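Side-chain contacts in GGDEF family protein (Vibrio cholerae, PDB 5GZS), which is probably a diguanylate cyclase that makes cyclic di-GMP, with a periplasmic portion related to solute-binding proteins that binds arginine: residues D139-L144 against K201-I206; E120-A125 against K145-K150; R18-S23 against R72-E77. All blocks are in the same frame, centred on the assembly; numbering follows the deposited sequence.

Contact 1 (D139-L144 against K201-I206); sequences DAINQL and KYQLDI. With ARG (arginine), chain B.
Leu144 and Ile141 both lie against the methylene CB of Gln203. From Leu144 the touching branch is CD2, which lies 3.6 Å from Gln203 CB. From Ile141 it is the end methyl, with CD1 3.9 Å from the same Gln203 CB. The two approaches differ. The Ile141 side chain meets Gln203 at about a right angle, and Leu144 meets it at a slant. Ile141 is fully extended: CG1 stands opposite the backbone N (chi1 -171°) and chi2 is also trans, which carries CD1 as far as the chain allows. Leu144 makes a second contact through its branch point. Its CG packs on Ile206 CG2 at 4.0 Å, and these two side chains run past each other in opposite directions. Residues 139-144 end strand 137-140 and turn into helix 144-149, in a lobe of the family 3 solute-binding type. The turn carries pocket residues on its other flank: Ala140 CB is 3.9 Å from CD of the bound arginine, and Asn142 also borders its guanidinium. The long helix 189-218 supplies Gln203 and Ile206. Gln203 CG sits between the backbone N and the carbonyl carbon (chi1 59°), and the chain bends again at chi2 (82°). CB makes the apolar contact, and the double bend turns the amide away to polar partners. Gln203 OE1 is hydrogen-bonded to Tyr80 OH and Arg207 NH1, and NE2 to the carbonyl of Gln200. All four touching residues are buried. On the same helix, Lys201 forms a salt bridge with Asp205 one turn on. Lys201 NZ is 2.7 Å from both OD1 and OD2 of Asp205, using the syn lone pair of each.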
loop_
_atom_site.group_PDB
_atom_site.type_symbol
_atom_site.label_atom_id
_atom_site.label_comp_id
_atom_site.label_asym_id
_atom_site.label_seq_id
_atom_site.Cartn_x
_atom_site.Cartn_y
_atom_site.Cartn_z
ATOM N N ASP A 139 12.584 -12.999 -16.574
ATOM C CA ASP A 139 12.924 -14.402 -16.800
ATOM C C ASP A 139 13.618 -15.064 -15.607
ATOM O O ASP A 139 14.007 -14.402 -14.632
ATOM C CB ASP A 139 13.800 -14.530 -18.042
ATOM C CG ASP A 139 13.622 -15.871 -18.756
ATOM O OD1 ASP A 139 12.907 -16.764 -18.235
ATOM O OD2 ASP A 139 14.216 -16.030 -19.845
ATOM N N ALA A 140 13.775 -16.380 -15.694
ATOM C CA ALA A 140 14.276 -17.187 -14.576
ATOM C C ALA A 140 15.786 -17.116 -14.401
ATOM O O ALA A 140 16.490 -16.487 -15.184
ATOM C CB ALA A 140 13.864 -18.616 -14.754
ATOM N N ILE A 141 16.265 -17.802 -13.365
ATOM C CA ILE A 141 17.686 -17.876 -13.019
ATOM C C ILE A 141 18.534 -18.396 -14.179
ATOM O O ILE A 141 19.710 -18.060 -14.280
ATOM C CB ILE A 141 17.902 -18.768 -11.748
ATOM C CG1 ILE A 141 19.343 -18.682 -11.236
ATOM C CG2 ILE A 141 17.514 -20.203 -12.015
ATOM C CD1 ILE A 141 19.548 -19.362 -9.905
ATOM N N ASN A 142 17.933 -19.190 -15.066
ATOM C CA ASN A 142 18.613 -19.648 -16.292
ATOM C C ASN A 142 19.330 -18.543 -17.062
ATOM O O ASN A 142 20.376 -18.761 -17.687
ATOM C CB ASN A 142 17.606 -20.313 -17.214
ATOM C CG ASN A 142 16.859 -21.439 -16.531
ATOM O OD1 ASN A 142 16.086 -21.212 -15.594
ATOM N ND2 ASN A 142 17.089 -22.660 -16.992
ATOM N N GLN A 143 18.766 -17.348 -17.011
ATOM C CA GLN A 143 19.315 -16.241 -17.767
ATOM C C GLN A 143 20.321 -15.410 -16.979
ATOM O O GLN A 143 21.030 -14.595 -17.560
ATOM C CB GLN A 143 18.190 -15.341 -18.257
ATOM C CG GLN A 143 17.105 -16.058 -19.040
ATOM C CD GLN A 143 17.630 -16.745 -20.293
ATOM O OE1 GLN A 143 18.634 -16.322 -20.870
ATOM N NE2 GLN A 143 16.928 -17.798 -20.738
ATOM N N LEU A 144 20.409 -15.634 -15.671
ATOM C CA LEU A 144 21.168 -14.740 -14.806
ATOM C C LEU A 144 22.636 -14.584 -15.211
ATOM O O LEU A 144 23.106 -13.464 -15.483
ATOM C CB LEU A 144 21.090 -15.213 -13.353
ATOM C CG LEU A 144 21.650 -14.180 -12.368
ATOM C CD1 LEU A 144 20.891 -12.874 -12.519
ATOM C CD2 LEU A 144 21.557 -14.673 -10.935
ATOM N N LYS A 201 23.193 -19.184 -2.695
ATOM C CA LYS A 201 24.615 -18.917 -2.724
ATOM C C LYS A 201 25.058 -18.715 -4.161
ATOM O O LYS A 201 25.875 -17.837 -4.462
ATOM C CB LYS A 201 25.380 -20.087 -2.055
ATOM C CG LYS A 201 26.915 -20.014 -2.104
ATOM C CD LYS A 201 27.421 -18.657 -1.599
ATOM C CE LYS A 201 28.920 -18.655 -1.289
ATOM N NZ LYS A 201 29.666 -17.459 -1.811
ATOM N N TYR A 202 24.496 -19.528 -5.053
ATOM C CA TYR A 202 24.942 -19.536 -6.424
ATOM C C TYR A 202 24.583 -18.234 -7.067
ATOM O O TYR A 202 25.441 -17.604 -7.650
ATOM C CB TYR A 202 24.346 -20.707 -7.185
ATOM C CG TYR A 202 24.732 -20.763 -8.648
ATOM C CD1 TYR A 202 24.024 -20.041 -9.607
ATOM C CD2 TYR A 202 25.789 -21.556 -9.077
ATOM C CE1 TYR A 202 24.365 -20.099 -10.946
ATOM C CE2 TYR A 202 26.142 -21.614 -10.425
ATOM C CZ TYR A 202 25.421 -20.891 -11.346
ATOM O OH TYR A 202 25.757 -20.963 -12.668
ATOM N N GLN A 203 23.325 -17.796 -6.953
ATOM C CA GLN A 203 22.920 -16.574 -7.665
ATOM C C GLN A 203 23.385 -15.299 -6.954
ATOM O O GLN A 203 23.675 -14.299 -7.602
ATOM C CB GLN A 203 21.402 -16.559 -7.915
ATOM C CG GLN A 203 20.455 -16.621 -6.709
ATOM C CD GLN A 203 20.242 -15.265 -6.040
ATOM O OE1 GLN A 203 19.816 -14.290 -6.665
ATOM N NE2 GLN A 203 20.566 -15.202 -4.763
ATOM N N LEU A 204 23.485 -15.324 -5.632
ATOM C CA LEU A 204 23.955 -14.131 -4.945
ATOM C C LEU A 204 25.409 -13.857 -5.350
ATOM O O LEU A 204 25.814 -12.694 -5.497
ATOM C CB LEU A 204 23.840 -14.258 -3.422
ATOM C CG LEU A 204 24.029 -12.914 -2.710
ATOM C CD1 LEU A 204 23.178 -11.871 -3.429
ATOM C CD2 LEU A 204 23.667 -12.972 -1.236
ATOM N N ASP A 205 26.184 -14.921 -5.553
ATOM C CA ASP A 205 27.576 -14.784 -5.986
ATOM C C ASP A 205 27.728 -14.140 -7.369
ATOM O O ASP A 205 28.576 -13.256 -7.557
ATOM C CB ASP A 205 28.251 -16.140 -5.978
ATOM C CG ASP A 205 28.735 -16.542 -4.604
ATOM O OD1 ASP A 205 28.494 -15.798 -3.637
ATOM O OD2 ASP A 205 29.358 -17.615 -4.487
ATOM N N ILE A 206 26.916 -14.566 -8.331
ATOM C CA ILE A 206 26.892 -13.946 -9.658
ATOM C C ILE A 206 26.554 -12.477 -9.571
ATOM O O ILE A 206 27.179 -11.637 -10.246
ATOM C CB ILE A 206 25.859 -14.607 -10.594
ATOM C CG1 ILE A 206 26.312 -16.000 -10.997
ATOM C CG2 ILE A 206 25.571 -13.731 -11.858
ATOM C CD1 ILE A 206 25.288 -16.697 -11.868
HETATM N N ARG B . 8.285 -21.705 -13.964
HETATM C CA ARG B . 7.706 -20.845 -14.985
HETATM C C ARG B . 6.866 -21.657 -15.964
HETATM O O ARG B . 5.960 -21.140 -16.615
HETATM C CB ARG B . 8.797 -20.092 -15.724
HETATM C CG ARG B . 9.743 -20.982 -16.508
HETATM C CD ARG B . 10.951 -20.161 -16.902
HETATM N NE ARG B . 11.867 -20.901 -17.742
HETATM C CZ ARG B . 12.678 -21.851 -17.297
HETATM N NH1 ARG B . 12.677 -22.189 -16.012
HETATM N NH2 ARG B . 13.477 -22.471 -18.149
HETATM O OXT ARG B . 7.076 -22.853 -16.127
#

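Contact 2 (E120-A125 against K145-K150); sequences EGHLEA and KPMLLK
His122 lays one face of its imidazole over Pro146. Its CB comes first and packs beside Gln143, three residues before Pro146. CG is then anti to the backbone N (chi1 160°), which swings the ring off helix 121-129 toward helix 144-149. At the ring, CD2 is 3.9 Å from Pro146 CB and 4.2 Å from the selenium, SE, of Met147, which is modelled as selenomethionine. CE1 lies 3.8 Å from the same Pro146 CB. The tip, NE2, makes the closest approach, 3.5 Å from Pro146 CB. The CB of Pro146 therefore sits over the ring face, 3.9 Å from the ring centroid and 28° off the normal. This is a CH-pi contact. Pro146 CG lies over the same face but nearer the rim. The selenium reaches the ring obliquely and is a looser neighbour than the proline.

Met147 bends at chi2 and again at chi3. The second bend leads its methyl past the histidine to Ala125, where CE meets CB at 4.0 Å. Ala125, three residues and so about one turn after His122, points its CB toward the other helix. The contact is apolar and aromatic packing. Its His122 and Pro146 are partly exposed, while Met147 and Ala125 are buried.

Segments 121-125 and 145-149 run roughly the same way, at 31° to each other, with their axes 11.1 Å apart at closest approach. Met147 also packs on Leu126 and Leu129 of helix 121-129, and Ala125 leans on Tyr119 of strand 115-119. From another flank of helix 144-149, Lys145 and Leu148 touch Ile206 of helix 189-218.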
loop_
_atom_site.group_PDB
_atom_site.type_symbol
_atom_site.label_atom_id
_atom_site.label_comp_id
_atom_site.label_asym_id
_atom_site.label_seq_id
_atom_site.Cartn_x
_atom_site.Cartn_y
_atom_site.Cartn_z
ATOM N N GLU A 120 11.944 -15.872 -27.912
ATOM C CA GLU A 120 12.384 -17.257 -27.774
ATOM C C GLU A 120 13.875 -17.377 -27.487
ATOM O O GLU A 120 14.699 -17.159 -28.380
ATOM C CB GLU A 120 12.063 -18.049 -29.028
ATOM C CG GLU A 120 10.602 -18.361 -29.209
ATOM C CD GLU A 120 10.412 -19.498 -30.183
ATOM O OE1 GLU A 120 11.263 -20.420 -30.189
ATOM O OE2 GLU A 120 9.425 -19.465 -30.950
ATOM N N GLY A 121 14.211 -17.743 -26.248
ATOM C CA GLY A 121 15.583 -18.035 -25.868
ATOM C C GLY A 121 16.376 -16.796 -25.494
ATOM O O GLY A 121 15.854 -15.680 -25.591
ATOM N N HIS A 122 17.639 -17.002 -25.094
ATOM C CA HIS A 122 18.469 -15.961 -24.472
ATOM C C HIS A 122 18.945 -14.929 -25.475
ATOM O O HIS A 122 19.060 -13.753 -25.135
ATOM C CB HIS A 122 19.666 -16.594 -23.746
ATOM C CG HIS A 122 20.807 -15.653 -23.481
ATOM N ND1 HIS A 122 21.979 -15.682 -24.210
ATOM C CD2 HIS A 122 20.972 -14.685 -22.549
ATOM C CE1 HIS A 122 22.809 -14.761 -23.751
ATOM N NE2 HIS A 122 22.221 -14.139 -22.746
ATOM N N LEU A 123 19.184 -15.351 -26.715
ATOM C CA LEU A 123 19.704 -14.451 -27.754
ATOM C C LEU A 123 18.635 -13.474 -28.193
ATOM O O LEU A 123 18.903 -12.298 -28.403
ATOM C CB LEU A 123 20.208 -15.259 -28.951
ATOM C CG LEU A 123 21.472 -16.042 -28.608
ATOM C CD1 LEU A 123 21.453 -17.387 -29.323
ATOM C CD2 LEU A 123 22.760 -15.259 -28.918
ATOM N N GLU A 124 17.416 -13.990 -28.311
ATOM C CA GLU A 124 16.233 -13.213 -28.670
ATOM C C GLU A 124 15.926 -12.222 -27.564
ATOM O O GLU A 124 15.637 -11.051 -27.805
ATOM C CB GLU A 124 15.045 -14.156 -28.893
ATOM C CG GLU A 124 13.989 -13.690 -29.854
ATOM C CD GLU A 124 13.248 -14.850 -30.503
ATOM O OE1 GLU A 124 13.899 -15.706 -31.146
ATOM O OE2 GLU A 124 12.005 -14.894 -30.379
ATOM N N ALA A 125 15.989 -12.722 -26.340
ATOM C CA ALA A 125 15.777 -11.888 -25.182
ATOM C C ALA A 125 16.852 -10.829 -25.204
ATOM O O ALA A 125 16.554 -9.643 -25.033
ATOM C CB ALA A 125 15.834 -12.706 -23.896
ATOM N N LYS A 145 23.361 -15.701 -15.233
ATOM C CA LYS A 145 24.788 -15.666 -15.533
ATOM C C LYS A 145 25.044 -15.096 -16.957
ATOM O O LYS A 145 25.797 -14.137 -17.095
ATOM C CB LYS A 145 25.403 -17.059 -15.328
ATOM C CG LYS A 145 26.912 -17.158 -15.555
ATOM C CD LYS A 145 27.419 -18.581 -15.296
ATOM C CE LYS A 145 28.025 -18.643 -13.914
ATOM N NZ LYS A 145 28.082 -19.997 -13.279
ATOM N N PRO A 146 24.388 -15.630 -18.004
ATOM C CA PRO A 146 24.692 -15.017 -19.307
ATOM C C PRO A 146 24.240 -13.565 -19.409
ATOM O O PRO A 146 24.924 -12.763 -20.047
ATOM C CB PRO A 146 23.928 -15.893 -20.307
ATOM C CG PRO A 146 22.861 -16.580 -19.486
ATOM C CD PRO A 146 23.460 -16.774 -18.127
HETATM N N MSE A 147 23.124 -13.223 -18.777
HETATM C CA MSE A 147 22.611 -11.856 -18.863
HETATM C C MSE A 147 23.522 -10.848 -18.151
HETATM O O MSE A 147 23.837 -9.810 -18.708
HETATM C CB MSE A 147 21.189 -11.777 -18.299
HETATM C CG MSE A 147 20.300 -10.735 -18.930
HETATM SE SE MSE A 147 20.008 -11.037 -20.818
HETATM C CE MSE A 147 18.106 -11.499 -20.827
ATOM N N LEU A 148 23.960 -11.147 -16.933
ATOM C CA LEU A 148 24.823 -10.211 -16.209
ATOM C C LEU A 148 26.195 -10.084 -16.857
ATOM O O LEU A 148 26.893 -9.102 -16.623
ATOM C CB LEU A 148 24.981 -10.632 -14.748
ATOM C CG LEU A 148 24.012 -9.988 -13.757
ATOM C CD1 LEU A 148 22.593 -10.339 -14.121
ATOM C CD2 LEU A 148 24.319 -10.452 -12.372
ATOM N N LEU A 149 26.591 -11.093 -17.633
ATOM C CA LEU A 149 27.792 -11.000 -18.463
ATOM C C LEU A 149 27.668 -9.847 -19.461
ATOM O O LEU A 149 28.594 -9.051 -19.632
ATOM C CB LEU A 149 28.054 -12.320 -19.218
ATOM C CG LEU A 149 28.714 -13.447 -18.394
ATOM C CD1 LEU A 149 28.912 -14.727 -19.197
ATOM C CD2 LEU A 149 30.048 -12.986 -17.777
ATOM N N LYS A 150 26.510 -9.765 -20.109
ATOM C CA LYS A 150 26.229 -8.743 -21.115
ATOM C C LYS A 150 25.983 -7.368 -20.505
ATOM O O LYS A 150 25.423 -6.491 -21.152
ATOM C CB LYS A 150 25.026 -9.157 -21.942
ATOM C CG LYS A 150 25.296 -10.369 -22.823
ATOM C CD LYS A 150 26.243 -10.000 -23.964
ATOM C CE LYS A 150 26.541 -11.189 -24.862
ATOM N NZ LYS A 150 27.624 -10.855 -25.824
#

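Contact 3 (R18-S23 against R72-E77); sequences RVLFDS and RPTNIE. With ARG (arginine), chain B.
A classic beta bulge ends strand 69-75, with Thr74 and Asn75 both facing Val166, and Leu20 of helix 15-28 packs against it. The strand lies at one side of a small antiparallel sheet in the solute-binding-protein lobe. A few residues on, the chain reaches the arginine pocket at Glu77. The packing itself rests on one methyl. Leu20 CD2 lies 4.1 Å from Asn75 OD1 and 4.2 Å from Thr74 OG1. Leu20 CG is anti to the backbone N (chi1 -178°), which directs the branch out from the helix toward the strand. The leucine meets Thr74 at about a right angle and Asn75 at a slant. The area buried is small, but all three residues are buried. Ile168 of the central strand 166-170 also touches Leu20 and Thr74.

The polar groups under the methyl appear to be paired with each other. Thr74 OG1 donates to Asn75 OD1, although that bond is modelled so short that its length is doubtful. The other end of the amide is also held: Asn75 ND2 donates to Ile76 O at 2.7 Å, with an N-H...O angle of 157°. Ile76 O lies close to the Asn75 amide plane, while the donor is tilted 32° from the carbonyl plane of Ile76. The ND2 bond holds the amide at one end, and the doubtful OG1 bond would hold it at the other. On another flank, Pro73 and Ile76 pack on Pro354 and Glu331 of the second subunit.

Glu77 is extended, and its carboxylate holds both ends of a folded ligand. The nearby positive groups would probably stabilise its negative charge. OE1 accepts the amino N of the bound arginine at 2.8 Å, and OE2 accepts the guanidinium NH1 of that arginine at 2.8 Å.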
loop_
_atom_site.group_PDB
_atom_site.type_symbol
_atom_site.label_atom_id
_atom_site.label_comp_id
_atom_site.label_asym_id
_atom_site.label_seq_id
_atom_site.Cartn_x
_atom_site.Cartn_y
_atom_site.Cartn_z
ATOM N N ARG A 18 20.552 -29.063 -12.861
ATOM C CA ARG A 18 21.815 -29.729 -12.588
ATOM C C ARG A 18 21.934 -30.155 -11.131
ATOM O O ARG A 18 22.205 -31.337 -10.853
ATOM C CB ARG A 18 22.969 -28.819 -12.954
ATOM C CG ARG A 18 23.296 -28.876 -14.396
ATOM C CD ARG A 18 23.648 -27.541 -14.924
ATOM N NE ARG A 18 24.534 -26.767 -14.063
ATOM C CZ ARG A 18 24.619 -25.443 -14.169
ATOM N NH1 ARG A 18 23.849 -24.824 -15.066
ATOM N NH2 ARG A 18 25.429 -24.740 -13.379
ATOM N N VAL A 19 21.715 -29.221 -10.199
ATOM C CA VAL A 19 21.887 -29.543 -8.773
ATOM C C VAL A 19 20.895 -30.615 -8.345
ATOM O O VAL A 19 21.258 -31.586 -7.703
ATOM C CB VAL A 19 21.729 -28.294 -7.870
ATOM C CG1 VAL A 19 21.556 -28.693 -6.428
ATOM C CG2 VAL A 19 22.915 -27.338 -8.060
ATOM N N LEU A 20 19.645 -30.452 -8.742
ATOM C CA LEU A 20 18.618 -31.384 -8.352
ATOM C C LEU A 20 18.849 -32.768 -8.982
ATOM O O LEU A 20 18.809 -33.782 -8.280
ATOM C CB LEU A 20 17.251 -30.825 -8.730
ATOM C CG LEU A 20 15.972 -31.610 -8.392
ATOM C CD1 LEU A 20 15.876 -31.955 -6.898
ATOM C CD2 LEU A 20 14.687 -30.869 -8.895
ATOM N N PHE A 21 19.114 -32.823 -10.288
ATOM C CA PHE A 21 19.187 -34.133 -10.946
ATOM C C PHE A 21 20.514 -34.865 -10.771
ATOM O O PHE A 21 20.518 -36.080 -10.775
ATOM C CB PHE A 21 18.851 -34.019 -12.421
ATOM C CG PHE A 21 17.389 -34.178 -12.686
ATOM C CD1 PHE A 21 16.521 -33.119 -12.473
ATOM C CD2 PHE A 21 16.872 -35.408 -13.091
ATOM C CE1 PHE A 21 15.171 -33.276 -12.674
ATOM C CE2 PHE A 21 15.522 -35.572 -13.313
ATOM C CZ PHE A 21 14.665 -34.514 -13.098
ATOM N N ASP A 22 21.618 -34.138 -10.599
ATOM C CA ASP A 22 22.833 -34.730 -10.070
ATOM C C ASP A 22 22.515 -35.371 -8.720
ATOM O O ASP A 22 22.955 -36.478 -8.432
ATOM C CB ASP A 22 23.946 -33.695 -9.862
ATOM C CG ASP A 22 24.441 -33.056 -11.152
ATOM O OD1 ASP A 22 24.069 -33.540 -12.259
ATOM O OD2 ASP A 22 25.227 -32.064 -11.038
ATOM N N SER A 23 21.767 -34.674 -7.869
ATOM C CA SER A 23 21.556 -35.211 -6.547
ATOM C C SER A 23 20.712 -36.507 -6.652
ATOM O O SER A 23 20.996 -37.499 -5.996
ATOM C CB SER A 23 20.900 -34.173 -5.640
ATOM O OG SER A 23 20.753 -34.676 -4.311
ATOM N N ARG A 72 4.405 -32.991 -7.751
ATOM C CA ARG A 72 4.056 -31.905 -6.867
ATOM C C ARG A 72 5.248 -30.947 -6.799
ATOM O O ARG A 72 6.366 -31.339 -7.119
ATOM C CB ARG A 72 3.662 -32.465 -5.507
ATOM C CG ARG A 72 2.552 -33.504 -5.646
ATOM C CD ARG A 72 1.859 -33.811 -4.341
ATOM N NE ARG A 72 0.422 -33.676 -4.492
ATOM C CZ ARG A 72 -0.358 -34.622 -4.989
ATOM N NH1 ARG A 72 0.170 -35.780 -5.365
ATOM N NH2 ARG A 72 -1.665 -34.409 -5.104
ATOM N N PRO A 73 5.005 -29.672 -6.455
ATOM C CA PRO A 73 6.090 -28.690 -6.527
ATOM C C PRO A 73 7.290 -29.117 -5.696
ATOM O O PRO A 73 7.096 -29.663 -4.616
ATOM C CB PRO A 73 5.447 -27.404 -5.986
ATOM C CG PRO A 73 4.107 -27.795 -5.476
ATOM C CD PRO A 73 3.708 -29.027 -6.210
ATOM N N THR A 74 8.501 -28.900 -6.206
ATOM C CA THR A 74 9.689 -29.466 -5.583
ATOM C C THR A 74 10.577 -28.371 -5.061
ATOM O O THR A 74 11.443 -28.632 -4.226
ATOM C CB THR A 74 10.514 -30.375 -6.563
ATOM O OG1 THR A 74 10.848 -29.655 -7.762
ATOM C CG2 THR A 74 9.710 -31.608 -6.961
ATOM N N ASN A 75 10.359 -27.147 -5.546
ATOM C CA ASN A 75 11.243 -26.003 -5.229
ATOM C C ASN A 75 10.733 -24.671 -5.755
ATOM O O ASN A 75 9.844 -24.628 -6.609
ATOM C CB ASN A 75 12.643 -26.227 -5.803
ATOM C CG ASN A 75 12.615 -26.557 -7.295
ATOM O OD1 ASN A 75 12.395 -27.713 -7.689
ATOM N ND2 ASN A 75 12.813 -25.532 -8.139
ATOM N N ILE A 76 11.314 -23.582 -5.255
ATOM C CA ILE A 76 11.037 -22.261 -5.806
ATOM C C ILE A 76 11.858 -22.045 -7.079
ATOM O O ILE A 76 12.674 -22.879 -7.463
ATOM C CB ILE A 76 11.342 -21.100 -4.801
ATOM C CG1 ILE A 76 12.842 -20.989 -4.519
ATOM C CG2 ILE A 76 10.525 -21.232 -3.520
ATOM C CD1 ILE A 76 13.178 -19.972 -3.475
ATOM N N GLU A 77 11.627 -20.917 -7.729
ATOM C CA GLU A 77 12.363 -20.562 -8.923
ATOM C C GLU A 77 12.740 -19.080 -8.836
ATOM O O GLU A 77 11.869 -18.207 -8.808
ATOM C CB GLU A 77 11.518 -20.863 -10.157
ATOM C CG GLU A 77 12.146 -20.558 -11.493
ATOM C CD GLU A 77 11.122 -20.704 -12.615
ATOM O OE1 GLU A 77 9.988 -20.186 -12.429
ATOM O OE2 GLU A 77 11.438 -21.324 -13.666
HETATM N N ARG B . 8.285 -21.705 -13.964
HETATM C CA ARG B . 7.706 -20.845 -14.985
HETATM C C ARG B . 6.866 -21.657 -15.964
HETATM O O ARG B . 5.960 -21.140 -16.615
HETATM C CB ARG B . 8.797 -20.092 -15.724
HETATM C CG ARG B . 9.743 -20.982 -16.508
HETATM C CD ARG B . 10.951 -20.161 -16.902
HETATM N NE ARG B . 11.867 -20.901 -17.742
HETATM C CZ ARG B . 12.678 -21.851 -17.297
HETATM N NH1 ARG B . 12.677 -22.189 -16.012
HETATM N NH2 ARG B . 13.477 -22.471 -18.149
HETATM O OXT ARG B . 7.076 -22.853 -16.127
#

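From the N terminus, contact 3 comes first. It closes the loop from helix 15-28 to the end of strand 69-75 before either other contact opens. Contact 2 then opens at 120-125 and contact 1 at 139-144. Contact 2 closes at 145-150, and contact 1 only at 201-206, so these two cross. Residues 139-144 run straight into 145-150, which joins contacts 1 and 2 through one short helix. Tyr202 OH and Lys145 NZ, probably hydrogen-bonded, tie them again. Contacts 1 and 3 meet at the bound arginine, where Ala140 packs on Glu77. Contacts 2 and 3 do not touch. Helix 189-218, which supplies one side of contact 1, also reaches Arg18 and Val19 of contact 3.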